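Local coordinates for protein GH3 beta-N-acetylglucosaminidase (Paenibacillaceae, PDB 6K5J) that probably hydrolyses the glycosidic bonds of terminal beta-linked N-acetylglucosamine residues, as a glycoside hydrolase family 3 beta-N-acetylglucosaminidase, at residues E469-S483 / A492-E504. Sequence-based numbering, arbitrary orientation.
Sequences EALAAKPDVQLIVAS and ALPTVKTFFAAYE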
loop_
_atom_site.group_PDB
_atom_site.type_symbol
_atom_site.label_atom_id
_atom_site.label_comp_id
_atom_site.label_asym_id
_atom_site.label_seq_id
_atom_site.Cartn_x
_atom_site.Cartn_y
_atom_site.Cartn_z
ATOM N N GLU A 469 6.733 -27.063 -8.310
ATOM C CA GLU A 469 6.864 -27.849 -9.533
ATOM C C GLU A 469 7.214 -29.303 -9.233
ATOM O O GLU A 469 6.769 -30.209 -9.948
ATOM C CB GLU A 469 7.914 -27.217 -10.455
ATOM C CG GLU A 469 7.385 -26.038 -11.284
ATOM C CD GLU A 469 6.489 -26.471 -12.431
ATOM O OE1 GLU A 469 7.008 -27.073 -13.400
ATOM O OE2 GLU A 469 5.263 -26.218 -12.372
ATOM N N ALA A 470 7.986 -29.547 -8.173
ATOM C CA ALA A 470 8.301 -30.920 -7.781
ATOM C C ALA A 470 7.047 -31.658 -7.331
ATOM O O ALA A 470 6.792 -32.797 -7.750
ATOM C CB ALA A 470 9.356 -30.918 -6.672
ATOM N N LEU A 471 6.244 -31.015 -6.479
ATOM C CA LEU A 471 4.997 -31.622 -6.031
ATOM C C LEU A 471 4.055 -31.853 -7.201
ATOM O O LEU A 471 3.310 -32.841 -7.224
ATOM C CB LEU A 471 4.328 -30.739 -4.977
ATOM C CG LEU A 471 5.072 -30.538 -3.663
ATOM C CD1 LEU A 471 4.397 -29.462 -2.811
ATOM C CD2 LEU A 471 5.112 -31.861 -2.903
ATOM N N ALA A 472 4.070 -30.946 -8.178
ATOM C CA ALA A 472 3.195 -31.070 -9.335
ATOM C C ALA A 472 3.566 -32.259 -10.202
ATOM O O ALA A 472 2.713 -32.758 -10.944
ATOM C CB ALA A 472 3.231 -29.784 -10.173
ATOM N N ALA A 473 4.812 -32.718 -10.124
ATOM C CA ALA A 473 5.277 -33.852 -10.911
ATOM C C ALA A 473 5.059 -35.196 -10.222
ATOM O O ALA A 473 5.279 -36.238 -10.849
ATOM C CB ALA A 473 6.762 -33.683 -11.246
ATOM N N LYS A 474 4.639 -35.204 -8.960
ATOM C CA LYS A 474 4.423 -36.463 -8.245
ATOM C C LYS A 474 3.079 -37.066 -8.636
ATOM O O LYS A 474 2.038 -36.467 -8.352
ATOM C CB LYS A 474 4.485 -36.238 -6.741
ATOM C CG LYS A 474 5.849 -35.775 -6.248
ATOM C CD LYS A 474 5.908 -35.676 -4.729
ATOM C CE LYS A 474 5.578 -37.003 -4.065
ATOM N NZ LYS A 474 6.329 -37.196 -2.791
ATOM N N PRO A 475 3.051 -38.247 -9.264
ATOM C CA PRO A 475 1.765 -38.805 -9.719
ATOM C C PRO A 475 0.857 -39.247 -8.586
ATOM O O PRO A 475 -0.340 -39.455 -8.819
ATOM C CB PRO A 475 2.182 -40.001 -10.594
ATOM C CG PRO A 475 3.686 -39.894 -10.747
ATOM C CD PRO A 475 4.173 -39.155 -9.544
ATOM N N ASP A 476 1.381 -39.400 -7.376
ATOM C CA ASP A 476 0.597 -39.796 -6.216
ATOM C C ASP A 476 0.023 -38.605 -5.453
ATOM O O ASP A 476 -0.581 -38.798 -4.391
ATOM C CB ASP A 476 1.464 -40.640 -5.271
ATOM C CG ASP A 476 2.848 -40.028 -5.041
ATOM O OD1 ASP A 476 3.521 -39.680 -6.038
ATOM O OD2 ASP A 476 3.263 -39.893 -3.866
ATOM N N VAL A 477 0.211 -37.388 -5.955
ATOM C CA VAL A 477 -0.186 -36.166 -5.267
ATOM C C VAL A 477 -1.273 -35.484 -6.088
ATOM O O VAL A 477 -1.157 -35.375 -7.315
ATOM C CB VAL A 477 1.016 -35.223 -5.052
ATOM C CG1 VAL A 477 0.557 -33.846 -4.548
ATOM C CG2 VAL A 477 2.019 -35.839 -4.089
ATOM N N GLN A 478 -2.335 -35.044 -5.417
ATOM C CA GLN A 478 -3.336 -34.163 -6.015
ATOM C C GLN A 478 -3.055 -32.766 -5.474
ATOM O O GLN A 478 -3.388 -32.454 -4.326
ATOM C CB GLN A 478 -4.755 -34.627 -5.699
ATOM C CG GLN A 478 -5.160 -35.926 -6.396
ATOM C CD GLN A 478 -4.628 -37.159 -5.688
ATOM O OE1 GLN A 478 -4.843 -37.340 -4.484
ATOM N NE2 GLN A 478 -3.922 -38.016 -6.430
ATOM N N LEU A 479 -2.406 -31.943 -6.294
ATOM C CA LEU A 479 -1.881 -30.646 -5.877
ATOM C C LEU A 479 -2.798 -29.528 -6.359
ATOM O O LEU A 479 -3.147 -29.476 -7.542
ATOM C CB LEU A 479 -0.477 -30.432 -6.439
ATOM C CG LEU A 479 0.109 -29.024 -6.253
ATOM C CD1 LEU A 479 0.407 -28.787 -4.785
ATOM C CD2 LEU A 479 1.375 -28.862 -7.099
ATOM N N ILE A 480 -3.185 -28.642 -5.441
ATOM C CA ILE A 480 -3.810 -27.363 -5.764
ATOM C C ILE A 480 -2.858 -26.260 -5.316
ATOM O O ILE A 480 -2.312 -26.319 -4.211
ATOM C CB ILE A 480 -5.177 -27.196 -5.066
ATOM C CG1 ILE A 480 -6.194 -28.218 -5.577
ATOM C CG2 ILE A 480 -5.725 -25.765 -5.237
ATOM C CD1 ILE A 480 -7.457 -28.291 -4.699
ATOM N N VAL A 481 -2.670 -25.243 -6.150
ATOM C CA VAL A 481 -1.890 -24.068 -5.776
ATOM C C VAL A 481 -2.835 -22.871 -5.700
ATOM O O VAL A 481 -3.666 -22.666 -6.591
ATOM C CB VAL A 481 -0.735 -23.820 -6.762
ATOM C CG1 VAL A 481 0.100 -22.600 -6.334
ATOM C CG2 VAL A 481 0.150 -25.052 -6.842
ATOM N N ALA A 482 -2.723 -22.100 -4.624
ATOM C CA ALA A 482 -3.482 -20.871 -4.444
ATOM C C ALA A 482 -2.495 -19.768 -4.100
ATOM O O ALA A 482 -1.818 -19.843 -3.071
ATOM C CB ALA A 482 -4.536 -21.025 -3.343
ATOM N N SER A 483 -2.389 -18.764 -4.965
ATOM C CA SER A 483 -1.447 -17.682 -4.732
ATOM C C SER A 483 -2.060 -16.682 -3.765
ATOM O O SER A 483 -3.214 -16.266 -3.934
ATOM C CB SER A 483 -1.056 -16.998 -6.047
ATOM O OG SER A 483 -2.197 -16.654 -6.819
ATOM N N ALA A 492 5.382 -19.110 -13.566
ATOM C CA ALA A 492 6.553 -19.888 -13.200
ATOM C C ALA A 492 6.221 -21.334 -12.862
ATOM O O ALA A 492 7.106 -22.060 -12.403
ATOM C CB ALA A 492 7.272 -19.236 -12.014
ATOM N N LEU A 493 4.975 -21.767 -13.074
ATOM C CA LEU A 493 4.492 -23.070 -12.600
ATOM C C LEU A 493 3.812 -23.849 -13.728
ATOM O O LEU A 493 2.619 -24.160 -13.660
ATOM C CB LEU A 493 3.538 -22.880 -11.417
ATOM C CG LEU A 493 4.128 -22.148 -10.215
ATOM C CD1 LEU A 493 3.028 -21.804 -9.198
ATOM C CD2 LEU A 493 5.235 -22.982 -9.553
ATOM N N PRO A 494 4.556 -24.214 -14.776
ATOM C CA PRO A 494 3.904 -24.821 -15.950
ATOM C C PRO A 494 3.320 -26.208 -15.705
ATOM O O PRO A 494 2.426 -26.614 -16.457
ATOM C CB PRO A 494 5.029 -24.855 -17.000
ATOM C CG PRO A 494 6.295 -24.835 -16.207
ATOM C CD PRO A 494 6.007 -24.023 -14.977
ATOM N N THR A 495 3.772 -26.936 -14.684
ATOM C CA THR A 495 3.279 -28.281 -14.412
ATOM C C THR A 495 2.042 -28.295 -13.525
ATOM O O THR A 495 1.350 -29.320 -13.454
ATOM C CB THR A 495 4.386 -29.114 -13.757
ATOM O OG1 THR A 495 5.630 -28.824 -14.407
ATOM C CG2 THR A 495 4.091 -30.615 -13.864
ATOM N N VAL A 496 1.741 -27.176 -12.860
ATOM C CA VAL A 496 0.601 -27.123 -11.947
ATOM C C VAL A 496 -0.687 -27.256 -12.744
ATOM O O VAL A 496 -0.854 -26.623 -13.792
ATOM C CB VAL A 496 0.655 -25.818 -11.137
ATOM C CG1 VAL A 496 -0.676 -25.518 -10.464
ATOM C CG2 VAL A 496 1.764 -25.898 -10.118
ATOM N N LYS A 497 -1.601 -28.101 -12.264
ATOM C CA LYS A 497 -2.853 -28.330 -12.979
ATOM C C LYS A 497 -3.995 -27.438 -12.508
ATOM O O LYS A 497 -4.914 -27.165 -13.290
ATOM C CB LYS A 497 -3.281 -29.793 -12.839
ATOM C CG LYS A 497 -2.419 -30.770 -13.620
ATOM C CD LYS A 497 -2.888 -32.209 -13.387
ATOM C CE LYS A 497 -1.757 -33.205 -13.622
ATOM N NZ LYS A 497 -1.998 -34.473 -12.889
ATOM N N THR A 498 -3.972 -26.998 -11.250
ATOM C CA THR A 498 -5.052 -26.218 -10.652
ATOM C C THR A 498 -4.435 -25.042 -9.915
ATOM O O THR A 498 -3.653 -25.244 -8.981
ATOM C CB THR A 498 -5.880 -27.067 -9.681
ATOM O OG1 THR A 498 -6.289 -28.274 -10.334
ATOM C CG2 THR A 498 -7.111 -26.304 -9.203
ATOM N N PHE A 499 -4.789 -23.821 -10.331
ATOM C CA PHE A 499 -4.184 -22.607 -9.787
ATOM C C PHE A 499 -5.269 -21.579 -9.505
ATOM O O PHE A 499 -6.024 -21.204 -10.409
ATOM C CB PHE A 499 -3.140 -22.029 -10.753
ATOM C CG PHE A 499 -2.413 -20.824 -10.210
ATOM C CD1 PHE A 499 -2.951 -19.548 -10.363
ATOM C CD2 PHE A 499 -1.202 -20.965 -9.542
ATOM C CE1 PHE A 499 -2.293 -18.423 -9.851
ATOM C CE2 PHE A 499 -0.530 -19.856 -9.033
ATOM C CZ PHE A 499 -1.083 -18.563 -9.197
ATOM N N PHE A 500 -5.320 -21.106 -8.264
ATOM C CA PHE A 500 -6.218 -20.044 -7.827
ATOM C C PHE A 500 -5.410 -18.797 -7.493
ATOM O O PHE A 500 -4.237 -18.883 -7.123
ATOM C CB PHE A 500 -7.006 -20.453 -6.574
ATOM C CG PHE A 500 -7.986 -21.569 -6.794
ATOM C CD1 PHE A 500 -7.585 -22.897 -6.661
ATOM C CD2 PHE A 500 -9.319 -21.293 -7.108
ATOM C CE1 PHE A 500 -8.480 -23.929 -6.850
ATOM C CE2 PHE A 500 -10.220 -22.323 -7.306
ATOM C CZ PHE A 500 -9.801 -23.649 -7.174
ATOM N N ALA A 501 -6.062 -17.633 -7.571
ATOM C CA ALA A 501 -5.485 -16.394 -7.065
ATOM C C ALA A 501 -6.368 -15.840 -5.957
ATOM O O ALA A 501 -7.582 -15.684 -6.140
ATOM C CB ALA A 501 -5.307 -15.347 -8.177
ATOM N N ALA A 502 -5.753 -15.523 -4.817
ATOM C CA ALA A 502 -6.427 -14.801 -3.746
ATOM C C ALA A 502 -5.918 -13.380 -3.555
ATOM O O ALA A 502 -6.565 -12.605 -2.836
ATOM C CB ALA A 502 -6.293 -15.561 -2.412
ATOM N N TYR A 503 -4.778 -13.024 -4.148
ATOM C CA TYR A 503 -4.213 -11.672 -4.192
ATOM C C TYR A 503 -3.737 -11.157 -2.836
ATOM O O TYR A 503 -3.283 -10.001 -2.748
ATOM C CB TYR A 503 -5.204 -10.662 -4.804
ATOM C CG TYR A 503 -5.826 -11.174 -6.085
ATOM C CD1 TYR A 503 -5.134 -11.101 -7.289
ATOM C CD2 TYR A 503 -7.088 -11.774 -6.087
ATOM C CE1 TYR A 503 -5.685 -11.583 -8.466
ATOM C CE2 TYR A 503 -7.643 -12.266 -7.259
ATOM C CZ TYR A 503 -6.938 -12.156 -8.446
ATOM O OH TYR A 503 -7.482 -12.639 -9.620
ATOM N N GLU A 504 -3.820 -11.959 -1.779
ATOM C CA GLU A 504 -3.425 -11.541 -0.436
ATOM C C GLU A 504 -3.609 -12.745 0.481
ATOM O O GLU A 504 -4.242 -13.738 0.107
ATOM C CB GLU A 504 -4.234 -10.341 0.068
ATOM C CG GLU A 504 -5.720 -10.598 0.093
ATOM C CD GLU A 504 -6.516 -9.339 0.327
ATOM O OE1 GLU A 504 -6.103 -8.259 -0.156
ATOM O OE2 GLU A 504 -7.559 -9.435 1.003
HETATM O O HOH W 1 -1.159 -29.324 -9.747
HETATM O O HOH W 2 -5.103 -30.378 -9.094
HETATM O O HOH W 3 -2.969 -13.974 -6.180
#
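Val481 to Ser483 pair in parallel with Phe499 to Ala501, the strand axes 4.5 Å apart and 19° from parallel, through a ladder of four backbone hydrogen bonds running from Val481 N to Thr498 O up to Ala502 N to Ser483 O. Beside the ladder, two waters bridge Leu479 O to Lys497 N and Thr498 OG1. On the face of Val481, Phe499 and Ser483, Val481 crosses Val496 at about a right angle, its CG2 touching both methyls, and its CG1 lies 3.8 Å from Phe499 CD2. With its CG anti to the backbone N (chi1 -176°), the Phe499 ring also reaches Ser483, CZ to OG 3.2 Å. On the Ala482 and Phe500 face, Ile480 CG2 meets the Phe500 ring at its edge. From helix 462-472, Glu469 bends at chi2 (-74°) toward the Leu493 to Val496 turn: OE2 accepts Thr495 N (2.8 Å) through its syn lone pair, while OE1 lies a doubtfully short 2.4 Å from Thr495 OG1. Replacing Glu469 by an alanine is likely to leave Thr495 N without this acceptor, weakening the tie between helix and turn. Ala472 CB packs against Thr495 beside it. Strand 499-501 lies between 478-483 and antiparallel edge strand 374-377 in a six-stranded, mainly parallel alpha/beta sheet following the TIM-barrel domain.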